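Local structure of 3-keto-5-aminohexanoate cleavage enzyme (3C6C) at residues V266-N271 with A280-L285; D249-M254 with E287-V292; A108-D113 with E159-N164. The protein probably cleaves 3-keto-5-aminohexanoate or a related beta-keto acid, using a divalent metal ion held in a TIM-barrel active site. All coordinates share one frame; numbering follows the deposited sequence.

Contact 1: V266-N271 with A280-L285. With NI (nickel (II) ion), chain B.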
# COMPACT_ATOMS: atom_id res chain seq x y z
N VAL A 266 -2.66 3.18 -25.45
CA VAL A 266 -4.04 3.32 -25.88
C VAL A 266 -4.25 2.63 -27.22
O VAL A 266 -3.34 1.98 -27.73
CB VAL A 266 -4.49 4.82 -25.92
CG1 VAL A 266 -4.37 5.46 -24.51
CG2 VAL A 266 -3.74 5.66 -26.98
N GLY A 267 -5.46 2.76 -27.76
CA GLY A 267 -5.78 2.17 -29.06
C GLY A 267 -7.04 1.36 -29.13
O GLY A 267 -7.57 0.91 -28.14
N LEU A 268 -7.47 1.14 -30.38
CA LEU A 268 -8.71 0.41 -30.67
C LEU A 268 -8.65 -1.08 -30.29
O LEU A 268 -9.68 -1.73 -30.19
CB LEU A 268 -9.11 0.59 -32.14
CG LEU A 268 -9.46 2.01 -32.58
CD1 LEU A 268 -9.76 2.01 -34.08
CD2 LEU A 268 -10.64 2.53 -31.77
N GLU A 269 -7.43 -1.59 -30.11
CA GLU A 269 -7.24 -2.96 -29.63
C GLU A 269 -7.91 -3.12 -28.26
O GLU A 269 -8.44 -4.18 -27.92
CB GLU A 269 -5.75 -3.33 -29.54
CG GLU A 269 -5.51 -4.66 -28.85
CD GLU A 269 -4.13 -5.23 -29.14
OE1 GLU A 269 -3.44 -4.76 -30.08
OE2 GLU A 269 -3.72 -6.14 -28.42
N ASP A 270 -7.90 -2.04 -27.49
CA ASP A 270 -8.27 -2.06 -26.06
C ASP A 270 -9.60 -1.38 -25.73
O ASP A 270 -10.18 -1.64 -24.69
CB ASP A 270 -7.19 -1.39 -25.21
CG ASP A 270 -5.84 -2.03 -25.35
OD1 ASP A 270 -5.77 -3.27 -25.59
OD2 ASP A 270 -4.83 -1.29 -25.21
N ASN A 271 -10.04 -0.50 -26.62
CA ASN A 271 -11.20 0.34 -26.41
C ASN A 271 -11.66 0.94 -27.71
O ASN A 271 -10.87 1.57 -28.40
CB ASN A 271 -10.85 1.48 -25.44
CG ASN A 271 -11.92 2.55 -25.40
OD1 ASN A 271 -13.11 2.25 -25.28
ND2 ASN A 271 -11.50 3.79 -25.46
N ALA A 280 -14.23 5.95 -31.48
CA ALA A 280 -12.93 6.64 -31.65
C ALA A 280 -12.15 6.17 -32.86
O ALA A 280 -12.27 5.03 -33.32
CB ALA A 280 -12.06 6.46 -30.39
N THR A 281 -11.29 7.06 -33.34
CA THR A 281 -10.14 6.64 -34.13
C THR A 281 -8.91 6.47 -33.21
O THR A 281 -8.85 7.01 -32.10
CB THR A 281 -9.77 7.67 -35.23
OG1 THR A 281 -9.18 8.84 -34.62
CG2 THR A 281 -11.01 8.05 -36.15
N ASN A 282 -7.92 5.74 -33.70
CA ASN A 282 -6.66 5.59 -32.97
C ASN A 282 -6.02 6.94 -32.72
O ASN A 282 -5.59 7.22 -31.61
CB ASN A 282 -5.68 4.66 -33.68
CG ASN A 282 -6.01 3.20 -33.46
OD1 ASN A 282 -5.89 2.69 -32.35
ND2 ASN A 282 -6.43 2.52 -34.53
N GLY A 283 -6.04 7.80 -33.73
CA GLY A 283 -5.49 9.15 -33.59
C GLY A 283 -6.12 9.95 -32.48
O GLY A 283 -5.46 10.66 -31.72
N GLN A 284 -7.42 9.81 -32.37
CA GLN A 284 -8.14 10.58 -31.34
C GLN A 284 -7.74 10.10 -29.94
O GLN A 284 -7.59 10.87 -29.01
CB GLN A 284 -9.66 10.44 -31.55
CG GLN A 284 -10.11 11.24 -32.72
CD GLN A 284 -11.50 10.90 -33.19
OE1 GLN A 284 -12.11 9.94 -32.75
NE2 GLN A 284 -12.00 11.69 -34.14
N LEU A 285 -7.56 8.81 -29.81
CA LEU A 285 -7.18 8.20 -28.52
C LEU A 285 -5.78 8.65 -28.12
O LEU A 285 -5.53 9.00 -26.98
CB LEU A 285 -7.30 6.68 -28.56
CG LEU A 285 -8.71 6.09 -28.72
CD1 LEU A 285 -8.63 4.55 -28.84
CD2 LEU A 285 -9.68 6.56 -27.58
NI NI B . -1.88 -7.33 -28.60
O HOH W 1 -3.34 -8.71 -27.74
O HOH W 2 -0.52 -8.89 -28.22
O HOH W 3 -1.35 -6.98 -26.28

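Contact 2: D249-M254 with E287-V292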
# COMPACT_ATOMS: atom_id res chain seq x y z
N ASP A 249 -11.70 1.75 -18.68
CA ASP A 249 -10.48 1.86 -17.88
C ASP A 249 -9.23 2.29 -18.65
O ASP A 249 -8.20 2.52 -18.06
CB ASP A 249 -10.19 0.56 -17.14
CG ASP A 249 -11.18 0.33 -16.02
OD1 ASP A 249 -11.55 1.28 -15.33
OD2 ASP A 249 -11.61 -0.81 -15.87
N GLN A 250 -9.37 2.49 -19.94
CA GLN A 250 -8.20 2.82 -20.77
C GLN A 250 -7.57 4.15 -20.32
O GLN A 250 -6.36 4.22 -20.04
CB GLN A 250 -8.59 2.89 -22.24
CG GLN A 250 -7.48 3.43 -23.17
CD GLN A 250 -7.84 3.25 -24.63
OE1 GLN A 250 -8.62 4.02 -25.19
NE2 GLN A 250 -7.29 2.19 -25.25
N MSE A 251 -8.38 5.21 -20.29
CA MSE A 251 -7.83 6.55 -19.96
C MSE A 251 -7.37 6.66 -18.48
O MSE A 251 -6.28 7.16 -18.22
CB MSE A 251 -8.77 7.69 -20.38
CG MSE A 251 -8.86 7.84 -21.89
SE MSE A 251 -7.18 8.17 -22.84
CE MSE A 251 -7.68 7.67 -24.62
N PRO A 252 -8.19 6.18 -17.51
CA PRO A 252 -7.74 6.15 -16.11
C PRO A 252 -6.42 5.40 -15.92
O PRO A 252 -5.52 5.88 -15.22
CB PRO A 252 -8.91 5.43 -15.40
CG PRO A 252 -10.09 5.86 -16.22
CD PRO A 252 -9.58 5.72 -17.63
N MSE A 253 -6.27 4.25 -16.55
CA MSE A 253 -5.03 3.49 -16.34
C MSE A 253 -3.83 4.16 -17.00
O MSE A 253 -2.71 4.11 -16.49
CB MSE A 253 -5.16 2.03 -16.77
CG MSE A 253 -6.04 1.18 -15.83
SE MSE A 253 -5.65 1.17 -13.92
CE MSE A 253 -6.64 2.55 -13.30
N MSE A 254 -4.07 4.81 -18.12
CA MSE A 254 -3.03 5.60 -18.79
C MSE A 254 -2.51 6.71 -17.87
O MSE A 254 -1.30 6.87 -17.66
CB MSE A 254 -3.58 6.20 -20.11
CG MSE A 254 -2.62 7.10 -20.93
SE MSE A 254 -2.57 8.92 -20.31
CE MSE A 254 -4.44 9.38 -20.39
N GLU A 287 -4.35 11.38 -29.18
CA GLU A 287 -4.41 12.83 -28.93
C GLU A 287 -4.88 13.11 -27.52
O GLU A 287 -4.32 13.96 -26.80
CB GLU A 287 -5.34 13.51 -29.93
CG GLU A 287 -5.55 14.97 -29.67
CD GLU A 287 -6.54 15.59 -30.67
OE1 GLU A 287 -7.36 14.83 -31.27
OE2 GLU A 287 -6.49 16.83 -30.85
N ARG A 288 -5.85 12.34 -27.08
CA ARG A 288 -6.44 12.52 -25.74
C ARG A 288 -5.41 12.22 -24.66
O ARG A 288 -5.25 12.97 -23.70
CB ARG A 288 -7.70 11.67 -25.55
CG ARG A 288 -8.25 11.60 -24.12
CD ARG A 288 -9.75 11.26 -24.10
NE ARG A 288 -10.43 12.27 -24.90
CZ ARG A 288 -11.74 12.33 -25.12
NH1 ARG A 288 -12.56 11.41 -24.64
NH2 ARG A 288 -12.21 13.33 -25.86
N ALA A 289 -4.69 11.12 -24.85
CA ALA A 289 -3.68 10.65 -23.88
C ALA A 289 -2.52 11.67 -23.80
O ALA A 289 -2.03 12.04 -22.73
CB ALA A 289 -3.17 9.23 -24.28
N ARG A 290 -2.16 12.15 -24.97
CA ARG A 290 -1.06 13.13 -25.11
C ARG A 290 -1.38 14.43 -24.37
O ARG A 290 -0.55 15.00 -23.64
CB ARG A 290 -0.71 13.38 -26.58
CG ARG A 290 0.32 14.48 -26.76
CD ARG A 290 0.68 14.58 -28.20
NE ARG A 290 1.42 15.80 -28.46
CZ ARG A 290 1.78 16.20 -29.67
NH1 ARG A 290 1.51 15.45 -30.73
NH2 ARG A 290 2.45 17.34 -29.82
N THR A 291 -2.62 14.87 -24.55
CA THR A 291 -3.12 16.07 -23.88
C THR A 291 -3.05 15.95 -22.35
O THR A 291 -2.58 16.84 -21.65
CB THR A 291 -4.54 16.43 -24.36
OG1 THR A 291 -4.48 16.80 -25.74
CG2 THR A 291 -5.12 17.59 -23.53
N VAL A 292 -3.50 14.80 -21.85
CA VAL A 292 -3.45 14.52 -20.43
C VAL A 292 -2.00 14.55 -19.92
O VAL A 292 -1.67 15.24 -18.94
CB VAL A 292 -4.17 13.19 -20.04
CG1 VAL A 292 -3.82 12.83 -18.57
CG2 VAL A 292 -5.71 13.32 -20.26

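Contact 3: A108-D113 with E159-N164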
# COMPACT_ATOMS: atom_id res chain seq x y z
N ALA A 108 -1.00 -19.83 -28.67
CA ALA A 108 -0.99 -20.28 -27.27
C ALA A 108 -2.42 -20.55 -26.83
O ALA A 108 -2.74 -20.55 -25.65
CB ALA A 108 -0.32 -19.24 -26.35
N PHE A 109 -3.27 -20.72 -27.82
CA PHE A 109 -4.73 -20.80 -27.60
C PHE A 109 -5.23 -22.23 -27.43
O PHE A 109 -5.27 -23.02 -28.35
CB PHE A 109 -5.45 -20.08 -28.76
CG PHE A 109 -6.95 -20.12 -28.69
CD1 PHE A 109 -7.65 -19.33 -27.79
CD2 PHE A 109 -7.68 -20.93 -29.56
CE1 PHE A 109 -9.03 -19.35 -27.72
CE2 PHE A 109 -9.07 -20.96 -29.51
CZ PHE A 109 -9.74 -20.17 -28.59
N LEU A 110 -5.57 -22.55 -26.18
CA LEU A 110 -5.97 -23.91 -25.76
C LEU A 110 -7.41 -23.96 -25.31
O LEU A 110 -7.87 -23.19 -24.47
CB LEU A 110 -5.07 -24.43 -24.62
CG LEU A 110 -5.41 -25.80 -24.04
CD1 LEU A 110 -5.16 -26.90 -25.09
CD2 LEU A 110 -4.59 -26.09 -22.79
N LEU A 111 -8.12 -24.92 -25.90
CA LEU A 111 -9.52 -25.22 -25.56
C LEU A 111 -9.63 -26.67 -25.12
O LEU A 111 -9.80 -27.57 -25.95
CB LEU A 111 -10.46 -24.96 -26.75
CG LEU A 111 -10.69 -23.52 -27.19
CD1 LEU A 111 -11.38 -23.49 -28.56
CD2 LEU A 111 -11.48 -22.72 -26.14
N PRO A 112 -9.49 -26.92 -23.81
CA PRO A 112 -9.58 -28.31 -23.35
C PRO A 112 -10.92 -28.95 -23.68
O PRO A 112 -11.98 -28.34 -23.53
CB PRO A 112 -9.36 -28.19 -21.84
CG PRO A 112 -8.65 -26.89 -21.65
CD PRO A 112 -9.16 -25.99 -22.72
N ASP A 113 -10.84 -30.19 -24.14
CA ASP A 113 -12.03 -31.00 -24.46
C ASP A 113 -12.81 -31.31 -23.18
O ASP A 113 -12.29 -31.94 -22.25
CB ASP A 113 -11.62 -32.28 -25.22
CG ASP A 113 -12.80 -33.14 -25.64
OD1 ASP A 113 -13.93 -32.95 -25.13
OD2 ASP A 113 -12.58 -34.05 -26.48
N GLU A 159 -14.51 -18.43 -22.94
CA GLU A 159 -13.55 -18.90 -21.92
C GLU A 159 -12.55 -19.88 -22.50
O GLU A 159 -12.90 -20.82 -23.20
CB GLU A 159 -14.27 -19.48 -20.69
CG GLU A 159 -15.14 -18.43 -19.99
CD GLU A 159 -15.02 -18.38 -18.47
OE1 GLU A 159 -13.90 -18.43 -17.90
OE2 GLU A 159 -16.08 -18.23 -17.83
N PHE A 160 -11.28 -19.61 -22.24
CA PHE A 160 -10.20 -20.49 -22.72
C PHE A 160 -9.01 -20.44 -21.80
O PHE A 160 -8.99 -19.72 -20.81
CB PHE A 160 -9.76 -20.08 -24.14
CG PHE A 160 -9.17 -18.68 -24.21
CD1 PHE A 160 -10.00 -17.56 -24.17
CD2 PHE A 160 -7.80 -18.49 -24.29
CE1 PHE A 160 -9.47 -16.29 -24.23
CE2 PHE A 160 -7.26 -17.20 -24.33
CZ PHE A 160 -8.10 -16.11 -24.30
N VAL A 161 -8.00 -21.22 -22.21
CA VAL A 161 -6.71 -21.28 -21.54
C VAL A 161 -5.59 -20.78 -22.44
O VAL A 161 -5.44 -21.20 -23.58
CB VAL A 161 -6.36 -22.72 -21.04
CG1 VAL A 161 -4.90 -22.77 -20.55
CG2 VAL A 161 -7.31 -23.18 -19.94
N TYR A 162 -4.84 -19.84 -21.89
CA TYR A 162 -3.58 -19.36 -22.52
C TYR A 162 -2.49 -20.26 -22.04
O TYR A 162 -2.22 -20.33 -20.84
CB TYR A 162 -3.16 -17.94 -22.08
CG TYR A 162 -3.51 -16.79 -23.00
CD1 TYR A 162 -3.72 -17.00 -24.36
CD2 TYR A 162 -3.59 -15.50 -22.51
CE1 TYR A 162 -4.04 -15.95 -25.20
CE2 TYR A 162 -3.91 -14.44 -23.34
CZ TYR A 162 -4.13 -14.67 -24.68
OH TYR A 162 -4.45 -13.64 -25.52
N LEU A 163 -1.88 -20.96 -22.98
CA LEU A 163 -0.83 -21.95 -22.68
C LEU A 163 0.53 -21.57 -23.21
O LEU A 163 0.87 -21.76 -24.40
CB LEU A 163 -1.24 -23.35 -23.19
CG LEU A 163 -0.29 -24.48 -22.81
CD1 LEU A 163 -0.41 -24.78 -21.33
CD2 LEU A 163 -0.58 -25.73 -23.67
N ASN A 164 1.28 -20.97 -22.31
CA ASN A 164 2.67 -20.60 -22.55
C ASN A 164 3.58 -21.16 -21.46
O ASN A 164 3.81 -20.52 -20.42
CB ASN A 164 2.79 -19.07 -22.61
CG ASN A 164 2.04 -18.48 -23.79
OD1 ASN A 164 2.46 -18.62 -24.94
ND2 ASN A 164 0.94 -17.83 -23.50

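Contact 1: V266-N271 with A280-L285
At the metal site of this TIM barrel, the loop that follows strand 264-266 packs against the start of helix 282-295, and Leu268 meets Asn282 where the two join. The backbone N of Leu268 donates to Asn282 OD1 over 3.0 Å, with an N-H...O angle of 162° and the donor tilted 31° out of the amide's carbonyl plane. At the other end of the same amide ND2 donates to Val30 O, and the two hydrogen bonds together fix the rotation of the group. The Leu268 side chain crosses the amide obliquely, its CD1 3.4 Å from Asn282 ND2. Gly267 passes close by, its CA 3.3 Å from Asn282 OD1. This glycine has a positive phi, a backbone conformation that leaves no room for a side chain beside the carbonyl of Val266.

Leu285 packs on the turn from the helix side. Its CD1 sits 3.6 Å from the carbonyl carbon of Gly267 and meets Leu268 CD2 with the two side chains at about a right angle, while its CB touches Val266 CG2. Leu268 CD2 also reaches Ala280 O at 3.4 Å, an oxygen that accepts a hydrogen bond from His40. The helix begins with a capping box: Gln284 N bonds to Thr281 OG1, and Thr281 N returns a bond to Gln284 OE1.

Glu269 leads the other way, to the nickel ion, which His66, His68 and three waters also bind. With CG anti to the backbone N (chi1 172°) and the chain extended beyond it, the carboxylate binds through one oxygen: OE2 lies 2.2 Å from the nickel, OE1 3.4 Å.

Contact 2: D249-M254 with E287-V292
Selenomethionines Met251 and Met254 carry the packing of two neighbouring outer helices of the TIM barrel, 250-260 and 282-295, against Arg288, Ala289 and Val292. The short segments run in roughly the same direction, 33° apart, as expected of helices that each follow a parallel barrel strand. Their axes come no closer than 10.7 Å, a spacing bridged by the long methionine chains.

Met251 bends at chi2 (-58°), which lays its selenium and CE against the aliphatic part of Arg288 in the conformer described. The two chains cross at about a right angle, SE 3.8 Å from Arg288 CG, with CE resting near both CB and CG of the arginine. The touching on the arginine's side is done by methylenes.

Met254 takes a different shape. Its CG, anti to the backbone N, heads across to Ala289 and comes within 4.0 Å of CB; successive bends at chi2 and chi3 then turn the terminal methyl across the surface of helix 282-295. CE thereby touches both Ala289, 3.8 Å from its CA, and Val292. Val266 of strand 264-266 also touches Met251 and Ala289. His295 of the second subunit packs on Met251, Arg288 and Val292, placing this side of the contact at a subunit interface. At Val292, the methyl of Met254 meets the branch point, CE lying 3.8 Å from CB and close to both CG1 and CG2.

Contact 3: A108-D113 with E159-N164
Leu110 and Val161 lie side by side on one face of a small antiparallel sheet, pointing the same way, with Leu110 CD2 4.0 Å from Val161 CG1. Leu163 CD2 meets Leu110 CD2 obliquely, and Pro112 CG comes up to the other branch of the valine. Across the subunit boundary, Val161 and Leu163 pack on Leu163 and Val161 of the third subunit, which extends this apolar patch.

On the face with Phe109 and Tyr162, two phenylalanines meet. Phe109 CE1 lies over one face of the Phe160 ring, 3.6 Å from CG, and the planes are inclined at 49°, an oblique pair. In Phe160 a chi1 of 63°, with CG between the backbone N and the carbonyl carbon, turns that ring face to Phe109; its CB meets Leu111 CD2.

Between the faces, Leu110 and Val161 form a hydrogen-bonded pair, Leu110 N to Val161 O at 2.9 Å and Val161 N to Leu110 O at 3.0 Å. Leu163 N donates to Ala108 O at 2.8 Å, almost straight at 175°. Ala108 and Phe109 both face Asp125 on the next strand, a classic beta bulge.

At the polar edge, the amide of Asn164, in the conformer described, lies beside the Ala108 methyl, OD1 accepting from Arg132 and ND2 donating to Thr149 O. Glu159 OE2 forms a salt bridge with Arg170, and OE1 a hydrogen bond with Thr166, both of the third subunit. Backbone bonds thus set the register of the two strands, while the apolar face and the outlying charge are both shared with a neighbouring subunit, so the sheet forms part of the tetramer's interfaces.

In the fold
Contacts 1 and 2 adjoin, with centres 10 Å apart, and both use helix 282-295: its first turn receives the metal-site loop, its next turns the neighbouring helix. Gln250 joins them, as OE1 probably accepts from Asn271 ND2 at 2.9 Å and NE2 probably donates to Gly267 O at 3.2 Å. Through that residue, helix 250-260 touches the loop carrying the nickel ligand Glu269. Contact 3 belongs to the separate antiparallel sheet, its centre about 27 Å from that of contact 1 and 32 Å from that of contact 2. It nevertheless approaches the active site, the side chain of Tyr162, in the conformer modelled here, lying about 7 Å from the nickel ion.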